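Local coordinates for protein dihydroorotase (Saccharomyces cerevisiae S288C, PDB 6L0A) that interconverts N-carbamoyl-L-aspartate and dihydroorotate in de novo pyrimidine biosynthesis, using two zinc ions per subunit, at residues 211-216 against 231-236; 205-210 against 251-256; 155-160 against 181-186; 280-285 against 332-337. One frame throughout, in Å; residues are numbered along the deposited sequence.

Contact 1 of 4, residues 211-216 against 231-236; sequences AHHLFL and PVAKLP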
loop_
_atom_site.group_PDB
_atom_site.type_symbol
_atom_site.label_atom_id
_atom_site.label_comp_id
_atom_site.label_asym_id
_atom_site.label_seq_id
_atom_site.Cartn_x
_atom_site.Cartn_y
_atom_site.Cartn_z
ATOM N N ALA C 211 -0.402 16.401 -9.066
ATOM C CA ALA C 211 0.560 16.931 -8.106
ATOM C C ALA C 211 1.124 15.817 -7.236
ATOM O O ALA C 211 2.339 15.733 -7.027
ATOM C CB ALA C 211 -0.095 18.006 -7.242
ATOM N N HIS C 212 0.262 14.931 -6.735
ATOM C CA HIS C 212 0.731 14.023 -5.687
ATOM C C HIS C 212 1.628 12.916 -6.238
ATOM O O HIS C 212 2.498 12.418 -5.516
ATOM C CB HIS C 212 -0.446 13.444 -4.899
ATOM C CG HIS C 212 -1.561 12.899 -5.739
ATOM N ND1 HIS C 212 -2.506 13.704 -6.339
ATOM C CD2 HIS C 212 -1.911 11.625 -6.031
ATOM C CE1 HIS C 212 -3.380 12.948 -6.983
ATOM N NE2 HIS C 212 -3.048 11.681 -6.802
ATOM N N HIS C 213 1.468 12.536 -7.504
ATOM C CA HIS C 213 2.374 11.531 -8.048
ATOM C C HIS C 213 3.762 12.087 -8.350
ATOM O O HIS C 213 4.661 11.300 -8.643
ATOM C CB HIS C 213 1.768 10.899 -9.300
ATOM C CG HIS C 213 0.594 10.006 -9.010
ATOM N ND1 HIS C 213 -0.699 10.310 -9.386
ATOM C CD2 HIS C 213 0.528 8.809 -8.371
ATOM C CE1 HIS C 213 -1.511 9.343 -8.986
ATOM N NE2 HIS C 213 -0.790 8.417 -8.375
ATOM N N LEU C 214 3.944 13.411 -8.317
ATOM C CA LEU C 214 5.275 14.001 -8.420
ATOM C C LEU C 214 6.019 13.967 -7.093
ATOM O O LEU C 214 7.223 14.253 -7.066
ATOM C CB LEU C 214 5.178 15.444 -8.919
ATOM C CG LEU C 214 4.448 15.624 -10.257
ATOM C CD1 LEU C 214 4.534 17.073 -10.731
ATOM C CD2 LEU C 214 5.003 14.669 -11.314
ATOM N N PHE C 215 5.330 13.620 -6.008
ATOM C CA PHE C 215 5.896 13.521 -4.667
ATOM C C PHE C 215 5.903 12.106 -4.121
ATOM O O PHE C 215 6.885 11.686 -3.498
ATOM C CB PHE C 215 5.093 14.384 -3.682
ATOM C CG PHE C 215 5.251 15.866 -3.881
ATOM C CD1 PHE C 215 4.353 16.575 -4.674
ATOM C CD2 PHE C 215 6.272 16.559 -3.243
ATOM C CE1 PHE C 215 4.472 17.946 -4.832
ATOM C CE2 PHE C 215 6.402 17.930 -3.407
ATOM C CZ PHE C 215 5.505 18.621 -4.206
ATOM N N LEU C 216 4.807 11.377 -4.301
ATOM C CA LEU C 216 4.558 10.159 -3.542
ATOM C C LEU C 216 5.199 8.943 -4.179
ATOM O O LEU C 216 5.374 8.856 -5.398
ATOM C CB LEU C 216 3.055 9.884 -3.413
ATOM C CG LEU C 216 2.169 10.849 -2.633
ATOM C CD1 LEU C 216 0.716 10.395 -2.733
ATOM C CD2 LEU C 216 2.600 10.949 -1.179
ATOM N N PRO C 231 -4.480 5.650 -9.892
ATOM C CA PRO C 231 -3.584 4.509 -9.690
ATOM C C PRO C 231 -2.667 4.802 -8.515
ATOM O O PRO C 231 -2.418 5.988 -8.205
ATOM C CB PRO C 231 -2.798 4.405 -11.007
ATOM C CG PRO C 231 -3.438 5.423 -11.961
ATOM C CD PRO C 231 -4.118 6.434 -11.084
ATOM N N VAL C 232 -2.230 3.754 -7.816
ATOM C CA VAL C 232 -1.407 3.964 -6.634
ATOM C C VAL C 232 -0.064 4.545 -7.054
ATOM O O VAL C 232 0.418 4.303 -8.168
ATOM C CB VAL C 232 -1.218 2.648 -5.854
ATOM C CG1 VAL C 232 -2.578 2.036 -5.471
ATOM C CG2 VAL C 232 -0.367 1.654 -6.651
ATOM N N ALA C 233 0.547 5.316 -6.156
ATOM C CA ALA C 233 1.927 5.744 -6.353
ATOM C C ALA C 233 2.849 4.531 -6.280
ATOM O O ALA C 233 2.662 3.642 -5.441
ATOM C CB ALA C 233 2.319 6.786 -5.299
ATOM N N LYS C 234 3.829 4.475 -7.170
ATOM C CA LYS C 234 4.578 3.247 -7.421
ATOM C C LYS C 234 6.021 3.426 -6.941
ATOM O O LYS C 234 6.211 3.912 -5.819
ATOM C CB LYS C 234 4.427 2.857 -8.884
ATOM C CG LYS C 234 2.973 2.479 -9.192
ATOM C CD LYS C 234 2.722 2.261 -10.664
ATOM C CE LYS C 234 1.309 1.721 -10.888
ATOM N NZ LYS C 234 0.172 2.674 -10.578
ATOM N N LEU C 235 7.018 3.049 -7.711
ATOM C CA LEU C 235 8.366 2.941 -7.175
ATOM C C LEU C 235 9.155 4.222 -7.420
ATOM O O LEU C 235 8.753 5.076 -8.220
ATOM C CB LEU C 235 9.069 1.751 -7.812
ATOM C CG LEU C 235 8.292 0.441 -7.683
ATOM C CD1 LEU C 235 9.096 -0.717 -8.263
ATOM C CD2 LEU C 235 7.939 0.185 -6.231
ATOM N N PRO C 236 10.281 4.409 -6.726
ATOM C CA PRO C 236 11.107 5.598 -7.011
ATOM C C PRO C 236 11.474 5.762 -8.482
ATOM O O PRO C 236 11.536 6.903 -8.964
ATOM C CB PRO C 236 12.346 5.365 -6.131
ATOM C CG PRO C 236 11.824 4.573 -4.977
ATOM C CD PRO C 236 10.811 3.642 -5.577
#
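Pro-231 meets His-213 through its backbone carbonyl: NE2 of His-213 donates to Pro-231 O over 2.9 Å, with the N-H bent to 146° and the donor tilted 28° from the carbonyl plane. The proline ring, preceded by a cis peptide bond, stays slightly farther off, its CD 4.4 Å from His-213 CE1. At its other nitrogen, ND1, the imidazole is hydrogen-bonded to Thr-210 OG1, and this second hold fixes the rotation of the ring. An alanine in place of His-213 would probably leave Pro-231 O and the Thr-210 hydroxyl without these partners and open a gap beside Ala-233. Val-232 turns its side chain away from 211-216. Both segments are loops beyond the C-terminal end of strand 205-209, the end of a TIM barrel where metallo-dependent hydrolases carry their active site; the side chain of Pro-231 comes within about 3 Å of that of the zinc ligand His-180. Further along, Ala-233 touches two residues. Its CA lies in the plane of the imidazole at the ring edge, 3.9 Å from His-213 CD2, whereas its CB packs against Leu-216 CB at 3.7 Å and equally close to Leu-216 O. Lys-234 runs extended as far as CE and then bends (chi4 68°), which brings NZ to Val-232 O at 2.9 Å; the same ammonium also bonds Thr-182 OG1. Leu-235 occupies the N-cap position of helix 236-246, and its side chain packs on His-152 of the second subunit.

Contact 2 of 4, residues 205-210 against 251-256; sequences VAATLT and PYFFFG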
loop_
_atom_site.group_PDB
_atom_site.type_symbol
_atom_site.label_atom_id
_atom_site.label_comp_id
_atom_site.label_asym_id
_atom_site.label_seq_id
_atom_site.Cartn_x
_atom_site.Cartn_y
_atom_site.Cartn_z
ATOM N N VAL C 205 -2.556 12.202 -28.579
ATOM C CA VAL C 205 -2.594 11.392 -27.370
ATOM C C VAL C 205 -1.726 12.092 -26.345
ATOM O O VAL C 205 -0.520 12.267 -26.560
ATOM C CB VAL C 205 -2.110 9.959 -27.629
ATOM C CG1 VAL C 205 -2.058 9.175 -26.320
ATOM C CG2 VAL C 205 -3.047 9.279 -28.631
ATOM N N ALA C 206 -2.342 12.534 -25.255
ATOM C CA ALA C 206 -1.629 13.207 -24.186
ATOM C C ALA C 206 -1.791 12.409 -22.900
ATOM O O ALA C 206 -2.505 11.407 -22.852
ATOM C CB ALA C 206 -2.130 14.640 -24.003
ATOM N N ALA C 207 -1.096 12.864 -21.869
ATOM C CA ALA C 207 -1.181 12.276 -20.543
ATOM C C ALA C 207 -1.208 13.414 -19.543
ATOM O O ALA C 207 -0.510 14.418 -19.722
ATOM C CB ALA C 207 0.003 11.349 -20.256
ATOM N N THR C 208 -2.035 13.285 -18.516
ATOM C CA THR C 208 -1.995 14.259 -17.439
ATOM C C THR C 208 -1.161 13.705 -16.288
ATOM O O THR C 208 -1.038 12.491 -16.111
ATOM C CB THR C 208 -3.396 14.635 -16.957
ATOM O OG1 THR C 208 -4.125 13.451 -16.594
ATOM C CG2 THR C 208 -4.162 15.430 -18.049
ATOM N N LEU C 209 -0.543 14.611 -15.537
ATOM C CA LEU C 209 0.209 14.251 -14.344
ATOM C C LEU C 209 -0.357 15.024 -13.167
ATOM O O LEU C 209 -0.658 16.214 -13.285
ATOM C CB LEU C 209 1.702 14.543 -14.517
ATOM C CG LEU C 209 2.352 13.775 -15.678
ATOM C CD1 LEU C 209 3.743 14.332 -15.963
ATOM C CD2 LEU C 209 2.423 12.275 -15.373
ATOM N N THR C 210 -0.535 14.336 -12.044
ATOM C CA THR C 210 -1.084 14.943 -10.850
ATOM C C THR C 210 0.016 15.632 -10.062
ATOM O O THR C 210 1.207 15.459 -10.326
ATOM C CB THR C 210 -1.725 13.899 -9.945
ATOM O OG1 THR C 210 -0.684 13.071 -9.404
ATOM C CG2 THR C 210 -2.725 13.043 -10.719
ATOM N N PRO C 251 4.745 19.004 -25.132
ATOM C CA PRO C 251 3.332 19.408 -25.145
ATOM C C PRO C 251 2.347 18.276 -24.899
ATOM O O PRO C 251 1.142 18.540 -24.837
ATOM C CB PRO C 251 3.161 19.973 -26.562
ATOM C CG PRO C 251 4.102 19.142 -27.380
ATOM C CD PRO C 251 5.299 18.885 -26.493
ATOM N N TYR C 252 2.803 17.029 -24.754
ATOM C CA TYR C 252 1.891 15.920 -24.523
ATOM C C TYR C 252 1.839 15.497 -23.056
ATOM O O TYR C 252 1.278 14.434 -22.748
ATOM C CB TYR C 252 2.250 14.725 -25.412
ATOM C CG TYR C 252 3.734 14.488 -25.631
ATOM C CD1 TYR C 252 4.393 15.035 -26.728
ATOM C CD2 TYR C 252 4.467 13.692 -24.757
ATOM C CE1 TYR C 252 5.744 14.807 -26.942
ATOM C CE2 TYR C 252 5.821 13.458 -24.961
ATOM C CZ TYR C 252 6.451 14.014 -26.055
ATOM O OH TYR C 252 7.795 13.782 -26.259
ATOM N N PHE C 253 2.401 16.304 -22.150
ATOM C CA PHE C 253 2.221 16.146 -20.709
ATOM C C PHE C 253 1.714 17.468 -20.153
ATOM O O PHE C 253 2.294 18.520 -20.439
ATOM C CB PHE C 253 3.531 15.750 -19.999
ATOM C CG PHE C 253 4.130 14.453 -20.478
ATOM C CD1 PHE C 253 3.469 13.254 -20.286
ATOM C CD2 PHE C 253 5.373 14.434 -21.100
ATOM C CE1 PHE C 253 4.018 12.061 -20.729
ATOM C CE2 PHE C 253 5.931 13.240 -21.533
ATOM C CZ PHE C 253 5.253 12.056 -21.348
ATOM N N PHE C 254 0.628 17.433 -19.381
ATOM C CA PHE C 254 0.184 18.646 -18.710
ATOM C C PHE C 254 -0.565 18.276 -17.438
ATOM O O PHE C 254 -0.786 17.101 -17.143
ATOM C CB PHE C 254 -0.655 19.554 -19.638
ATOM C CG PHE C 254 -1.779 18.862 -20.370
ATOM C CD1 PHE C 254 -1.606 18.412 -21.669
ATOM C CD2 PHE C 254 -3.031 18.722 -19.778
ATOM C CE1 PHE C 254 -2.651 17.808 -22.363
ATOM C CE2 PHE C 254 -4.077 18.119 -20.467
ATOM C CZ PHE C 254 -3.884 17.662 -21.761
ATOM N N PHE C 255 -0.931 19.306 -16.677
ATOM C CA PHE C 255 -1.398 19.147 -15.305
ATOM C C PHE C 255 -2.854 18.715 -15.256
ATOM O O PHE C 255 -3.726 19.368 -15.839
ATOM C CB PHE C 255 -1.243 20.468 -14.553
ATOM C CG PHE C 255 -1.727 20.439 -13.130
ATOM C CD1 PHE C 255 -1.287 19.466 -12.249
ATOM C CD2 PHE C 255 -2.598 21.424 -12.665
ATOM C CE1 PHE C 255 -1.718 19.469 -10.931
ATOM C CE2 PHE C 255 -3.024 21.438 -11.348
ATOM C CZ PHE C 255 -2.577 20.455 -10.477
ATOM N N GLY C 256 -3.115 17.627 -14.535
ATOM C CA GLY C 256 -4.468 17.293 -14.117
ATOM C C GLY C 256 -4.366 16.798 -12.692
ATOM O O GLY C 256 -3.703 15.786 -12.451
HETATM O O HOH W 1 -4.621 13.566 -13.667
#
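The carbonyl oxygen of Phe-254 is gripped from 205-210 by two groups: Leu-209 N donates to Phe-254 O over 3.0 Å at 154°, and Thr-208 CA approaches the same oxygen at 3.1 Å in a CA-H...O contact. Three more backbone bonds, Ala-207 N to Tyr-252 O, Phe-254 N to Ala-207 O and Gly-256 N to Leu-209 O, complete a parallel ladder whose short strands are twisted by 38°. On the face that carries Thr-208 and Phe-254, CG of Phe-254 lies between the backbone N and the carbonyl carbon (chi1 50°), and the ring bridges two residues of the neighbouring strand, CE1 touching Ala-206 CB at 3.6 Å and CE2 meeting Thr-208 CG2 at 3.6 Å. A serine in place of Phe-254 would probably leave both methyl groups without this partner and open a gap on that face. On the opposite face, Ala-207 CB sits at the edge of the Phe-253 ring, 4.0 Å from CD1. A water donates to both Thr-208 OG1 and Gly-256 O, and the same hydroxyl is hydrogen-bonded to Glu-179 and to His-180 N. Leu-209 and Phe-253 both pack on helix 236-246, which lies between the two strands in sequence, the beta-alpha-beta crossover from which a TIM barrel is built.

Contact 3 of 4, residues 155-160 against 181-186; sequences NAEEAF and CTSESA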
loop_
_atom_site.group_PDB
_atom_site.type_symbol
_atom_site.label_atom_id
_atom_site.label_comp_id
_atom_site.label_asym_id
_atom_site.label_seq_id
_atom_site.Cartn_x
_atom_site.Cartn_y
_atom_site.Cartn_z
ATOM N N ASN C 155 0.925 -3.357 -11.523
ATOM C CA ASN C 155 1.096 -3.459 -12.966
ATOM C C ASN C 155 -0.184 -3.179 -13.749
ATOM O O ASN C 155 -0.195 -3.364 -14.970
ATOM C CB ASN C 155 1.681 -4.831 -13.358
ATOM C CG ASN C 155 0.726 -5.995 -13.117
ATOM O OD1 ASN C 155 -0.397 -5.835 -12.615
ATOM N ND2 ASN C 155 1.174 -7.191 -13.495
ATOM N N ALA C 156 -1.264 -2.735 -13.085
ATOM C CA ALA C 156 -2.541 -2.583 -13.796
ATOM C C ALA C 156 -2.480 -1.488 -14.860
ATOM O O ALA C 156 -3.164 -1.587 -15.886
ATOM C CB ALA C 156 -3.672 -2.309 -12.802
ATOM N N GLU C 157 -1.668 -0.446 -14.638
ATOM C CA GLU C 157 -1.498 0.609 -15.632
ATOM C C GLU C 157 -0.691 0.111 -16.832
ATOM O O GLU C 157 -1.098 0.293 -17.988
ATOM C CB GLU C 157 -0.819 1.820 -14.991
ATOM C CG GLU C 157 -0.522 2.922 -15.963
ATOM C CD GLU C 157 -0.007 4.165 -15.272
ATOM O OE1 GLU C 157 1.127 4.571 -15.558
ATOM O OE2 GLU C 157 -0.729 4.733 -14.431
ATOM N N GLU C 158 0.451 -0.530 -16.576
ATOM C CA GLU C 158 1.223 -1.134 -17.662
ATOM C C GLU C 158 0.372 -2.111 -18.466
ATOM O O GLU C 158 0.448 -2.139 -19.704
ATOM C CB GLU C 158 2.449 -1.838 -17.090
ATOM C CG GLU C 158 3.406 -2.401 -18.118
ATOM C CD GLU C 158 4.619 -3.020 -17.447
ATOM O OE1 GLU C 158 4.662 -4.262 -17.309
ATOM O OE2 GLU C 158 5.513 -2.257 -17.022
ATOM N N ALA C 159 -0.462 -2.903 -17.782
ATOM C CA ALA C 159 -1.313 -3.876 -18.466
ATOM C C ALA C 159 -2.338 -3.209 -19.381
ATOM O O ALA C 159 -2.806 -3.838 -20.333
ATOM C CB ALA C 159 -2.034 -4.756 -17.448
ATOM N N PHE C 160 -2.697 -1.957 -19.102
ATOM C CA PHE C 160 -3.656 -1.214 -19.909
ATOM C C PHE C 160 -3.050 -0.657 -21.193
ATOM O O PHE C 160 -3.797 -0.321 -22.122
ATOM C CB PHE C 160 -4.228 -0.056 -19.080
ATOM C CG PHE C 160 -5.321 0.710 -19.769
ATOM C CD1 PHE C 160 -6.651 0.314 -19.633
ATOM C CD2 PHE C 160 -5.031 1.830 -20.540
ATOM C CE1 PHE C 160 -7.669 1.021 -20.259
ATOM C CE2 PHE C 160 -6.040 2.530 -21.179
ATOM C CZ PHE C 160 -7.364 2.127 -21.027
ATOM N N CYS C 181 -0.934 9.544 -15.232
ATOM C CA CYS C 181 0.061 8.488 -15.407
ATOM C C CYS C 181 0.866 8.298 -14.136
ATOM O O CYS C 181 1.220 9.270 -13.450
ATOM C CB CYS C 181 1.019 8.803 -16.555
ATOM S SG CYS C 181 0.292 8.604 -18.179
ATOM N N THR C 182 1.206 7.041 -13.845
ATOM C CA THR C 182 1.962 6.758 -12.639
ATOM C C THR C 182 3.200 5.906 -12.853
ATOM O O THR C 182 3.930 5.686 -11.890
ATOM C CB THR C 182 1.071 6.061 -11.606
ATOM O OG1 THR C 182 0.554 4.853 -12.185
ATOM C CG2 THR C 182 -0.057 6.970 -11.195
ATOM N N SER C 183 3.449 5.407 -14.065
ATOM C CA SER C 183 4.520 4.443 -14.280
ATOM C C SER C 183 5.472 4.912 -15.368
ATOM O O SER C 183 5.076 5.604 -16.311
ATOM C CB SER C 183 3.959 3.074 -14.658
ATOM O OG SER C 183 3.361 3.110 -15.939
ATOM N N GLU C 184 6.744 4.530 -15.222
ATOM C CA GLU C 184 7.711 4.771 -16.287
ATOM C C GLU C 184 7.252 4.140 -17.589
ATOM O O GLU C 184 7.446 4.716 -18.670
ATOM C CB GLU C 184 9.088 4.231 -15.895
ATOM C CG GLU C 184 10.102 4.411 -17.006
ATOM C CD GLU C 184 11.472 3.867 -16.671
ATOM O OE1 GLU C 184 11.556 2.723 -16.183
ATOM O OE2 GLU C 184 12.461 4.596 -16.891
ATOM N N SER C 185 6.643 2.951 -17.506
ATOM C CA SER C 185 6.160 2.287 -18.711
ATOM C C SER C 185 5.178 3.169 -19.463
ATOM O O SER C 185 5.242 3.270 -20.694
ATOM C CB SER C 185 5.509 0.947 -18.361
ATOM O OG SER C 185 6.491 0.009 -17.971
ATOM N N ALA C 186 4.254 3.814 -18.741
ATOM C CA ALA C 186 3.283 4.675 -19.404
ATOM C C ALA C 186 3.955 5.890 -20.025
ATOM O O ALA C 186 3.600 6.290 -21.140
ATOM C CB ALA C 186 2.198 5.116 -18.424
#
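Glu-157 drives its carboxylate into the turn at Thr-182 and Ser-183, and the two oxygens are held differently. OE1 accepts from Thr-182 N at 3.0 Å through its syn lone pair, in a fairly straight bond of 158°. Ser-183 OG reaches Glu-157 OE1 from the anti side at 2.7 Å, 32° out of the carboxylate plane, and Ser-183 N adds a weak bond to the same oxygen. OE2 of Glu-157 instead takes the hydroxyl of Thr-182, OG1, at 2.6 Å from above the carboxylate plane. With CG anti to the backbone N (chi1 176°) and the chain extended beyond it, the glutamate spans the gap between the segments, and the several bonds keep its carboxylate from turning. The methyl group of Ala-186 crowds Glu-157 OE1 here as well. Ser-183 is the N-cap of helix 184-193, its OG accepting from Ala-186 N at 3.0 Å, and the nearby helix start would probably favour the charged form of Glu-157. The outer side is far looser. There the solvent-exposed Glu-158 makes a single bond to 181-186, Ser-185 OG donating to Glu-158 OE2 at 2.6 Å from the anti side. The zinc ligand His-180 directly precedes 181-186. The contact thus joins the beginnings of helices 156-170 and 184-193, while Cys-181 rests on Ala-207 and Leu-209 of strand 205-209 and Ser-183 touches Asp-238 of helix 236-246.

Contact 4 of 4, residues 280-285 against 332-337; sequences QSFAIP and QVIPQV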
loop_
_atom_site.group_PDB
_atom_site.type_symbol
_atom_site.label_atom_id
_atom_site.label_comp_id
_atom_site.label_asym_id
_atom_site.label_seq_id
_atom_site.Cartn_x
_atom_site.Cartn_y
_atom_site.Cartn_z
ATOM N N GLN C 280 -6.708 20.336 -4.275
ATOM C CA GLN C 280 -7.227 21.531 -4.953
ATOM C C GLN C 280 -6.773 22.815 -4.271
ATOM O O GLN C 280 -6.391 23.778 -4.949
ATOM C CB GLN C 280 -8.747 21.494 -5.020
ATOM C CG GLN C 280 -9.305 22.273 -6.199
ATOM C CD GLN C 280 -9.068 21.542 -7.505
ATOM O OE1 GLN C 280 -9.664 20.493 -7.747
ATOM N NE2 GLN C 280 -8.168 22.066 -8.339
ATOM N N SER C 281 -6.805 22.849 -2.933
ATOM C CA SER C 281 -6.574 24.094 -2.192
ATOM C C SER C 281 -5.192 24.695 -2.428
ATOM O O SER C 281 -5.004 25.900 -2.203
ATOM C CB SER C 281 -6.774 23.863 -0.690
ATOM O OG SER C 281 -8.151 23.749 -0.347
ATOM N N PHE C 282 -4.212 23.903 -2.859
ATOM C CA PHE C 282 -2.871 24.426 -3.086
ATOM C C PHE C 282 -2.298 23.894 -4.383
ATOM O O PHE C 282 -1.084 23.734 -4.508
ATOM C CB PHE C 282 -1.950 24.102 -1.901
ATOM C CG PHE C 282 -2.468 24.637 -0.601
ATOM C CD1 PHE C 282 -2.175 25.935 -0.210
ATOM C CD2 PHE C 282 -3.280 23.867 0.211
ATOM C CE1 PHE C 282 -2.667 26.444 0.977
ATOM C CE2 PHE C 282 -3.781 24.371 1.396
ATOM C CZ PHE C 282 -3.473 25.663 1.778
ATOM N N ALA C 283 -3.173 23.645 -5.365
ATOM C CA ALA C 283 -2.798 22.918 -6.572
ATOM C C ALA C 283 -1.551 23.501 -7.231
ATOM O O ALA C 283 -0.550 22.806 -7.413
ATOM C CB ALA C 283 -3.985 22.910 -7.541
ATOM N N ILE C 284 -1.585 24.777 -7.600
ATOM C CA ILE C 284 -0.449 25.323 -8.335
ATOM C C ILE C 284 0.785 25.440 -7.439
ATOM O O ILE C 284 1.887 25.087 -7.887
ATOM C CB ILE C 284 -0.805 26.669 -8.989
ATOM C CG1 ILE C 284 -1.965 26.472 -9.969
ATOM C CG2 ILE C 284 0.406 27.213 -9.733
ATOM C CD1 ILE C 284 -1.611 25.574 -11.147
ATOM N N PRO C 285 0.674 25.923 -6.192
ATOM C CA PRO C 285 1.848 25.878 -5.293
ATOM C C PRO C 285 2.509 24.506 -5.164
ATOM O O PRO C 285 3.745 24.452 -5.087
ATOM C CB PRO C 285 1.274 26.360 -3.956
ATOM C CG PRO C 285 0.149 27.267 -4.340
ATOM C CD PRO C 285 -0.457 26.646 -5.573
ATOM N N GLN C 332 4.632 29.382 2.704
ATOM C CA GLN C 332 3.400 29.166 3.451
ATOM C C GLN C 332 3.358 27.734 3.967
ATOM O O GLN C 332 4.105 26.865 3.509
ATOM C CB GLN C 332 2.159 29.446 2.599
ATOM C CG GLN C 332 2.053 28.549 1.373
ATOM C CD GLN C 332 0.784 28.791 0.580
ATOM O OE1 GLN C 332 -0.308 28.889 1.145
ATOM N NE2 GLN C 332 0.925 28.898 -0.741
ATOM N N VAL C 333 2.463 27.500 4.921
ATOM C CA VAL C 333 2.365 26.227 5.624
ATOM C C VAL C 333 0.991 25.644 5.342
ATOM O O VAL C 333 -0.031 26.278 5.635
ATOM C CB VAL C 333 2.598 26.386 7.136
ATOM C CG1 VAL C 333 2.124 25.144 7.887
ATOM C CG2 VAL C 333 4.074 26.658 7.420
ATOM N N ILE C 334 0.968 24.448 4.765
ATOM C CA ILE C 334 -0.305 23.771 4.490
ATOM C C ILE C 334 -0.987 23.440 5.811
ATOM O O ILE C 334 -0.338 22.882 6.713
ATOM C CB ILE C 334 -0.066 22.503 3.665
ATOM C CG1 ILE C 334 0.624 22.848 2.343
ATOM C CG2 ILE C 334 -1.374 21.767 3.418
ATOM C CD1 ILE C 334 1.352 21.678 1.713
ATOM N N PRO C 335 -2.269 23.746 5.975
ATOM C CA PRO C 335 -2.960 23.424 7.228
ATOM C C PRO C 335 -3.076 21.922 7.436
ATOM O O PRO C 335 -2.851 21.115 6.530
ATOM C CB PRO C 335 -4.343 24.059 7.053
ATOM C CG PRO C 335 -4.510 24.216 5.575
ATOM C CD PRO C 335 -3.134 24.485 5.040
ATOM N N GLN C 336 -3.478 21.553 8.659
ATOM C CA GLN C 336 -3.685 20.148 8.995
ATOM C C GLN C 336 -5.002 19.625 8.450
ATOM O O GLN C 336 -5.100 18.441 8.105
ATOM C CB GLN C 336 -3.651 19.949 10.516
ATOM C CG GLN C 336 -2.302 20.242 11.155
ATOM C CD GLN C 336 -1.224 19.276 10.710
ATOM O OE1 GLN C 336 -1.511 18.142 10.320
ATOM N NE2 GLN C 336 0.030 19.713 10.783
ATOM N N VAL C 337 -6.024 20.481 8.381
ATOM C CA VAL C 337 -7.365 20.097 7.962
ATOM C C VAL C 337 -7.929 21.205 7.079
ATOM O O VAL C 337 -7.578 22.379 7.227
ATOM C CB VAL C 337 -8.276 19.833 9.185
ATOM C CG1 VAL C 337 -9.643 19.348 8.763
ATOM C CG2 VAL C 337 -7.637 18.823 10.131
#
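Phe-282 and Pro-335 reach toward each other tip to tip, with Phe-282 CZ 3.5 Å from Pro-335 CD. This is the closest of the apolar contacts. Beside it, Phe-282 CE2 lies 4.1 Å from Ile-334 CG2, the two side chains sliding past each other in opposite directions. The polar element is the amide of Gln-332, carried to Phe-282 by a chain that runs extended beyond CG: OE1 lies near the plane of the Phe-282 ring at its edge, 3.4 Å from CE1, and the amide and ring planes stand 80° apart. That places the oxygen against the slightly positive C-H rim of the ring. On the other side of the amide, NE2 is hydrogen-bonded to Trp-357 O, which helps to fix the turn of the group, and the ring of Pro-285 touches NE2 loosely, its CG 4.0 Å away. Leu-355 of strand 354-362 touches Phe-282, Pro-285 and Ile-334, lying against both segments. The start of helix 283-293 is thus joined to the edge strand 332-333 of the antiparallel sheet, and the chemistry is consistent with a junction held mainly by side-chain fit, the glutamine oxygen probably adding a weak electrostatic share.

From the N terminus, contact 3 closes first, bringing helix 184-193 back to helix 156-170 across a loop that contains strand 175-178. Next the chain enters strand 205-209, which opens the loop closed by contact 2 at strand 253-255; contact 1 is nested inside it and ties together the loops at the ends of helix 218-221. Contact 4 follows in series, linking helix 283-293 to strand 332-333 of the antiparallel sheet. Contacts 1 and 3, with centres 12 Å apart, meet where Pro-231 packs on Glu-157. Contact 2 touches all three others, reaching contact 4 through Phe-255 and Ala-283, whereas contacts 3 and 4 stay about 15 Å apart at their nearest atoms.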